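Local coordinates for cytochrome c family protein (Geobacter sulfurreducens, PDB 1RWJ) that carries three c-type hemes in this c7-type domain of a longer multidomain cytochrome c polymer and probably serves electron transport, at the heme c site. Coordinates in Å, arbitrary orientation; residue numbers count along the deposited sequence, not the author numbering.

The heme c site. Residues 3, 5, 11, 21, 23, 25-27, 29-30, 32, 35-36, 40, 42-45, 60, 63-64, 69-70, 79. With HEC (heme c), chain B; HEC (heme c), chain C.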
# COMPACT_ATOMS: atom_id res chain seq x y z
N MET A 3 16.57 -6.03 -3.55
CA MET A 3 15.24 -6.54 -3.85
C MET A 3 14.54 -7.08 -2.60
O MET A 3 13.42 -7.59 -2.68
CB MET A 3 15.32 -7.65 -4.90
CG MET A 3 15.62 -7.14 -6.30
SD MET A 3 14.33 -6.00 -6.88
CE MET A 3 13.22 -7.14 -7.70
N PRO A 5 12.33 -7.15 0.52
CA PRO A 5 11.19 -6.36 0.98
C PRO A 5 11.38 -5.85 2.40
O PRO A 5 11.64 -6.64 3.31
CB PRO A 5 10.03 -7.35 0.87
CG PRO A 5 10.69 -8.65 1.20
CD PRO A 5 11.98 -8.58 0.42
N PHE A 11 5.33 6.11 3.82
CA PHE A 11 4.98 7.09 2.79
C PHE A 11 4.85 8.44 3.48
O PHE A 11 3.95 8.64 4.29
CB PHE A 11 3.65 6.73 2.12
CG PHE A 11 3.59 5.34 1.55
CD1 PHE A 11 3.49 4.23 2.38
CD2 PHE A 11 3.61 5.15 0.17
CE1 PHE A 11 3.41 2.95 1.84
CE2 PHE A 11 3.52 3.87 -0.38
CZ PHE A 11 3.42 2.77 0.47
N PHE A 21 3.03 0.54 5.25
CA PHE A 21 2.66 -0.72 4.63
C PHE A 21 3.57 -1.81 5.19
O PHE A 21 4.79 -1.66 5.20
CB PHE A 21 2.85 -0.65 3.11
CG PHE A 21 2.74 -1.99 2.44
CD1 PHE A 21 1.49 -2.56 2.20
CD2 PHE A 21 3.88 -2.71 2.08
CE1 PHE A 21 1.38 -3.82 1.63
CE2 PHE A 21 3.77 -3.97 1.51
CZ PHE A 21 2.52 -4.53 1.29
N HIS A 23 5.14 -5.43 4.81
CA HIS A 23 5.39 -6.57 3.94
C HIS A 23 5.17 -7.83 4.77
O HIS A 23 4.61 -8.82 4.30
CB HIS A 23 6.83 -6.58 3.42
CG HIS A 23 7.02 -5.86 2.13
ND1 HIS A 23 7.64 -4.63 2.01
CD2 HIS A 23 6.68 -6.22 0.86
CE1 HIS A 23 7.65 -4.30 0.71
NE2 HIS A 23 7.08 -5.23 -0.03
N PHE A 25 3.13 -8.50 7.15
CA PHE A 25 1.74 -8.90 7.22
C PHE A 25 1.23 -9.45 5.89
O PHE A 25 0.71 -10.57 5.84
CB PHE A 25 0.84 -7.72 7.61
CG PHE A 25 -0.60 -8.10 7.73
CD1 PHE A 25 -1.10 -8.65 8.91
CD2 PHE A 25 -1.46 -7.98 6.64
CE1 PHE A 25 -2.41 -9.09 9.00
CE2 PHE A 25 -2.78 -8.42 6.72
CZ PHE A 25 -3.25 -8.98 7.90
N HIS A 26 1.38 -8.67 4.83
CA HIS A 26 0.88 -9.10 3.52
C HIS A 26 1.54 -10.34 2.93
O HIS A 26 0.91 -11.07 2.18
CB HIS A 26 0.96 -7.93 2.53
CG HIS A 26 0.03 -6.80 2.85
ND1 HIS A 26 0.27 -5.86 3.83
CD2 HIS A 26 -1.18 -6.48 2.33
CE1 HIS A 26 -0.78 -5.03 3.87
NE2 HIS A 26 -1.69 -5.36 2.97
N LEU A 27 2.80 -10.58 3.27
CA LEU A 27 3.49 -11.75 2.74
C LEU A 27 2.92 -13.03 3.31
O LEU A 27 3.27 -14.13 2.89
CB LEU A 27 4.99 -11.66 3.02
CG LEU A 27 5.72 -10.68 2.09
CD1 LEU A 27 7.15 -10.50 2.54
CD2 LEU A 27 5.66 -11.22 0.66
N MET A 29 -0.12 -13.78 3.01
CA MET A 29 -1.17 -14.18 2.08
C MET A 29 -0.81 -14.06 0.60
O MET A 29 -1.39 -14.74 -0.24
CB MET A 29 -2.43 -13.34 2.31
CG MET A 29 -3.06 -13.46 3.68
SD MET A 29 -4.49 -12.37 3.79
CE MET A 29 -3.69 -10.82 4.15
N TYR A 30 0.15 -13.19 0.29
CA TYR A 30 0.52 -12.97 -1.11
C TYR A 30 1.97 -13.19 -1.50
O TYR A 30 2.88 -13.01 -0.69
CB TYR A 30 0.15 -11.54 -1.52
CG TYR A 30 -1.30 -11.17 -1.31
CD1 TYR A 30 -1.70 -10.46 -0.19
CD2 TYR A 30 -2.26 -11.52 -2.25
CE1 TYR A 30 -3.04 -10.10 -0.00
CE2 TYR A 30 -3.60 -11.17 -2.08
CZ TYR A 30 -3.98 -10.47 -0.95
OH TYR A 30 -5.30 -10.11 -0.79
N CYS A 32 5.19 -12.25 -4.18
CA CYS A 32 5.69 -11.00 -4.76
C CYS A 32 4.94 -10.52 -6.00
O CYS A 32 4.55 -9.35 -6.08
CB CYS A 32 7.17 -11.14 -5.12
SG CYS A 32 8.24 -11.74 -3.78
N CYS A 35 1.66 -8.30 -6.43
CA CYS A 35 1.73 -6.84 -6.26
C CYS A 35 2.78 -6.19 -7.15
O CYS A 35 2.59 -5.07 -7.63
CB CYS A 35 2.06 -6.48 -4.82
SG CYS A 35 0.72 -6.87 -3.65
N HIS A 36 3.91 -6.88 -7.33
CA HIS A 36 5.00 -6.36 -8.16
C HIS A 36 5.05 -7.09 -9.49
O HIS A 36 5.05 -8.31 -9.53
CB HIS A 36 6.34 -6.55 -7.45
CG HIS A 36 6.46 -5.79 -6.16
ND1 HIS A 36 6.56 -4.42 -6.07
CD2 HIS A 36 6.53 -6.24 -4.88
CE1 HIS A 36 6.68 -4.10 -4.77
NE2 HIS A 36 6.67 -5.18 -4.01
N PHE A 40 2.73 -2.20 -7.78
CA PHE A 40 3.80 -1.36 -7.24
C PHE A 40 5.15 -1.71 -7.83
O PHE A 40 5.39 -2.85 -8.21
CB PHE A 40 3.90 -1.52 -5.71
CG PHE A 40 2.62 -1.26 -4.98
CD1 PHE A 40 1.77 -2.32 -4.64
CD2 PHE A 40 2.24 0.03 -4.64
CE1 PHE A 40 0.57 -2.08 -3.97
CE2 PHE A 40 1.04 0.28 -3.97
CZ PHE A 40 0.21 -0.79 -3.63
N TYR A 42 9.32 -2.16 -7.69
CA TYR A 42 10.21 -2.77 -6.71
C TYR A 42 11.12 -1.67 -6.18
O TYR A 42 12.28 -1.90 -5.85
CB TYR A 42 11.06 -3.86 -7.37
CG TYR A 42 10.41 -5.23 -7.43
CD1 TYR A 42 10.17 -5.86 -8.66
CD2 TYR A 42 10.10 -5.93 -6.26
CE1 TYR A 42 9.64 -7.15 -8.71
CE2 TYR A 42 9.56 -7.22 -6.31
CZ TYR A 42 9.34 -7.82 -7.54
OH TYR A 42 8.82 -9.09 -7.59
N LYS A 43 10.57 -0.46 -6.10
CA LYS A 43 11.28 0.72 -5.63
C LYS A 43 10.27 1.62 -4.93
O LYS A 43 9.27 2.01 -5.54
CB LYS A 43 11.91 1.45 -6.82
CG LYS A 43 12.60 2.76 -6.47
N ALA A 44 10.51 1.94 -3.67
CA ALA A 44 9.60 2.78 -2.91
C ALA A 44 9.59 4.22 -3.42
O ALA A 44 10.63 4.77 -3.77
CB ALA A 44 9.97 2.75 -1.43
N GLY A 45 8.40 4.82 -3.45
CA GLY A 45 8.26 6.19 -3.89
C GLY A 45 8.50 6.48 -5.36
O GLY A 45 8.59 7.64 -5.75
N CYS A 60 -3.13 0.81 -3.10
CA CYS A 60 -3.77 0.00 -2.05
C CYS A 60 -5.21 -0.33 -2.40
O CYS A 60 -5.73 -1.38 -2.02
CB CYS A 60 -3.75 0.74 -0.71
SG CYS A 60 -2.14 1.42 -0.23
N CYS A 63 -7.03 -3.68 -3.66
CA CYS A 63 -7.56 -4.69 -2.76
C CYS A 63 -8.40 -4.08 -1.64
O CYS A 63 -9.42 -4.64 -1.23
CB CYS A 63 -6.43 -5.50 -2.12
SG CYS A 63 -5.34 -6.33 -3.30
N HIS A 64 -7.97 -2.93 -1.14
CA HIS A 64 -8.69 -2.24 -0.08
C HIS A 64 -9.85 -1.48 -0.70
O HIS A 64 -9.86 -0.24 -0.78
CB HIS A 64 -7.73 -1.32 0.68
CG HIS A 64 -6.78 -2.06 1.56
ND1 HIS A 64 -7.10 -2.53 2.81
CD2 HIS A 64 -5.52 -2.50 1.31
CE1 HIS A 64 -6.05 -3.24 3.27
NE2 HIS A 64 -5.06 -3.25 2.40
N ALA A 69 -10.53 -6.43 0.93
CA ALA A 69 -9.95 -5.98 2.20
C ALA A 69 -10.71 -4.72 2.60
O ALA A 69 -11.47 -4.17 1.79
CB ALA A 69 -8.47 -5.67 2.03
N PHE A 70 -10.50 -4.24 3.82
CA PHE A 70 -11.20 -3.05 4.27
C PHE A 70 -10.98 -1.88 3.33
O PHE A 70 -9.86 -1.65 2.86
CB PHE A 70 -10.83 -2.70 5.72
CG PHE A 70 -9.40 -2.27 5.91
CD1 PHE A 70 -9.02 -0.95 5.70
CD2 PHE A 70 -8.43 -3.18 6.32
CE1 PHE A 70 -7.71 -0.54 5.91
CE2 PHE A 70 -7.12 -2.78 6.53
CZ PHE A 70 -6.75 -1.46 6.32
N CYS A 79 -3.92 2.64 8.20
CA CYS A 79 -2.78 2.81 7.30
C CYS A 79 -1.95 4.05 7.63
O CYS A 79 -0.80 4.16 7.22
CB CYS A 79 -3.26 2.89 5.86
SG CYS A 79 -4.25 1.47 5.29
FE HEC B . 6.92 -5.24 -2.04
CHA HEC B . 8.05 -1.98 -2.01
CHB HEC B . 10.11 -6.34 -2.70
CHC HEC B . 5.83 -8.50 -1.96
CHD HEC B . 3.69 -4.14 -1.93
NA HEC B . 8.69 -4.36 -2.25
C1A HEC B . 8.99 -3.00 -2.21
C2A HEC B . 10.41 -2.78 -2.48
C3A HEC B . 10.97 -4.00 -2.67
C4A HEC B . 9.91 -4.97 -2.54
CMA HEC B . 12.44 -4.29 -3.01
CAA HEC B . 11.14 -1.45 -2.55
CBA HEC B . 11.61 -1.05 -1.16
CGA HEC B . 12.46 0.21 -1.16
O1A HEC B . 12.89 0.63 -0.07
O2A HEC B . 12.70 0.76 -2.26
NB HEC B . 7.79 -7.02 -2.23
C1B HEC B . 9.11 -7.30 -2.55
C2B HEC B . 9.36 -8.71 -2.67
C3B HEC B . 8.18 -9.33 -2.37
C4B HEC B . 7.20 -8.28 -2.13
CMB HEC B . 10.64 -9.38 -3.16
CAB HEC B . 7.96 -10.84 -2.23
CBB HEC B . 8.77 -11.44 -1.08
NC HEC B . 5.15 -6.13 -1.95
C1C HEC B . 4.88 -7.48 -1.89
C2C HEC B . 3.44 -7.71 -1.84
C3C HEC B . 2.85 -6.50 -1.89
C4C HEC B . 3.92 -5.52 -1.95
CMC HEC B . 2.74 -9.08 -1.83
CAC HEC B . 1.36 -6.20 -2.08
CBC HEC B . 0.45 -6.70 -0.95
ND HEC B . 6.07 -3.46 -1.91
C1D HEC B . 4.71 -3.19 -1.84
C2D HEC B . 4.47 -1.77 -1.65
C3D HEC B . 5.67 -1.16 -1.70
C4D HEC B . 6.68 -2.20 -1.86
CMD HEC B . 3.14 -1.11 -1.35
CAD HEC B . 5.87 0.36 -1.61
CBD HEC B . 5.78 1.06 -2.96
CGD HEC B . 5.90 2.57 -2.84
O1D HEC B . 6.63 3.03 -1.94
O2D HEC B . 5.29 3.30 -3.64
FE HEC C . -3.40 -4.34 2.70
CHA HEC C . -4.68 -5.80 5.55
CHB HEC C . -2.47 -1.60 4.53
CHC HEC C . -2.08 -2.95 -0.10
CHD HEC C . -4.66 -6.95 0.82
NA HEC C . -3.50 -3.83 4.61
C1A HEC C . -4.00 -4.59 5.69
C2A HEC C . -3.79 -3.90 6.95
C3A HEC C . -3.26 -2.70 6.66
C4A HEC C . -3.07 -2.66 5.21
CMA HEC C . -2.93 -1.60 7.66
CAA HEC C . -4.06 -4.42 8.36
CBA HEC C . -3.01 -5.39 8.87
CGA HEC C . -3.32 -5.89 10.27
O1A HEC C . -4.42 -6.44 10.48
O2A HEC C . -2.46 -5.73 11.16
NB HEC C . -2.46 -2.65 2.32
C1B HEC C . -2.19 -1.60 3.17
C2B HEC C . -1.61 -0.48 2.46
C3B HEC C . -1.51 -0.85 1.16
C4B HEC C . -1.99 -2.22 1.08
CMB HEC C . -1.14 0.83 3.08
CAB HEC C . -1.03 0.00 -0.01
CBB HEC C . 0.40 0.51 0.11
NC HEC C . -3.34 -4.86 0.82
C1C HEC C . -2.70 -4.19 -0.22
C2C HEC C . -2.86 -4.87 -1.47
C3C HEC C . -3.59 -5.99 -1.22
C4C HEC C . -3.90 -5.97 0.19
CMC HEC C . -2.38 -4.39 -2.84
CAC HEC C . -4.08 -7.04 -2.22
CBC HEC C . -3.01 -7.70 -3.07
ND HEC C . -4.44 -6.00 3.09
C1D HEC C . -4.92 -6.94 2.19
C2D HEC C . -5.72 -7.96 2.85
C3D HEC C . -5.71 -7.67 4.16
C4D HEC C . -4.90 -6.46 4.34
CMD HEC C . -6.50 -9.09 2.19
CAD HEC C . -6.44 -8.54 5.18
CBD HEC C . -7.96 -8.37 5.24
CGD HEC C . -8.36 -7.05 5.86
O1D HEC C . -7.70 -6.64 6.83
O2D HEC C . -9.34 -6.43 5.40
O HOH W 1 6.71 3.11 -6.01
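Two CXXCH hemes of this c7-type cytochrome domain lie in adjoining pockets that share an aromatic wall. Thioethers from Cys32 and Cys35 hold the chain B heme c, and those from Cys60 and Cys63 the chain C heme c. CXXCH histidines His36 and His64 face distal ligands His23 and His26 across the two hemes, each NE2 2.0 Å from its FE and each pair 177° apart.

Phe21 centres the shared wall, with Phe40 and Phe11 beside it touching both hemes. With CG anti to the backbone N (chi1 169°), its ring turns one face to methyl CMD of HEC (chain B), and CZ lies 3.4 Å from that heme's meso carbon CHD. The CD1/CE1 edge meets pyrrole ring B of HEC (chain C) edge-to-face, planes 70° apart. CE2 sits over the centre of the His23 ring, CE1 toward the rim of His26. An alanine here removes this packed ring and would probably leave both imidazoles less firmly held.

Phe40 caps CMD of HEC (chain B) from the opposite side, CD2 3.6 Å from it. The propionate floor is largely backbone: Ala44 N donates nearly straight to O2A at 2.9 Å, and Gly45 N to O1D. Ala44 CB touches both carboxylates; a water joins O2D to Lys43 O.

The chain C heme is less enclosed (503 of 678 Å² hidden, against 652 of 756 Å²). Phe25 lies beneath its propionate carbon CBA. Phe70 sets its ring edge against pyrrole ring A, while its N bonds propionate O2D and its O takes His64 ND1 at 2.9 Å on an in-plane lone pair, fixing the imidazole's rotation.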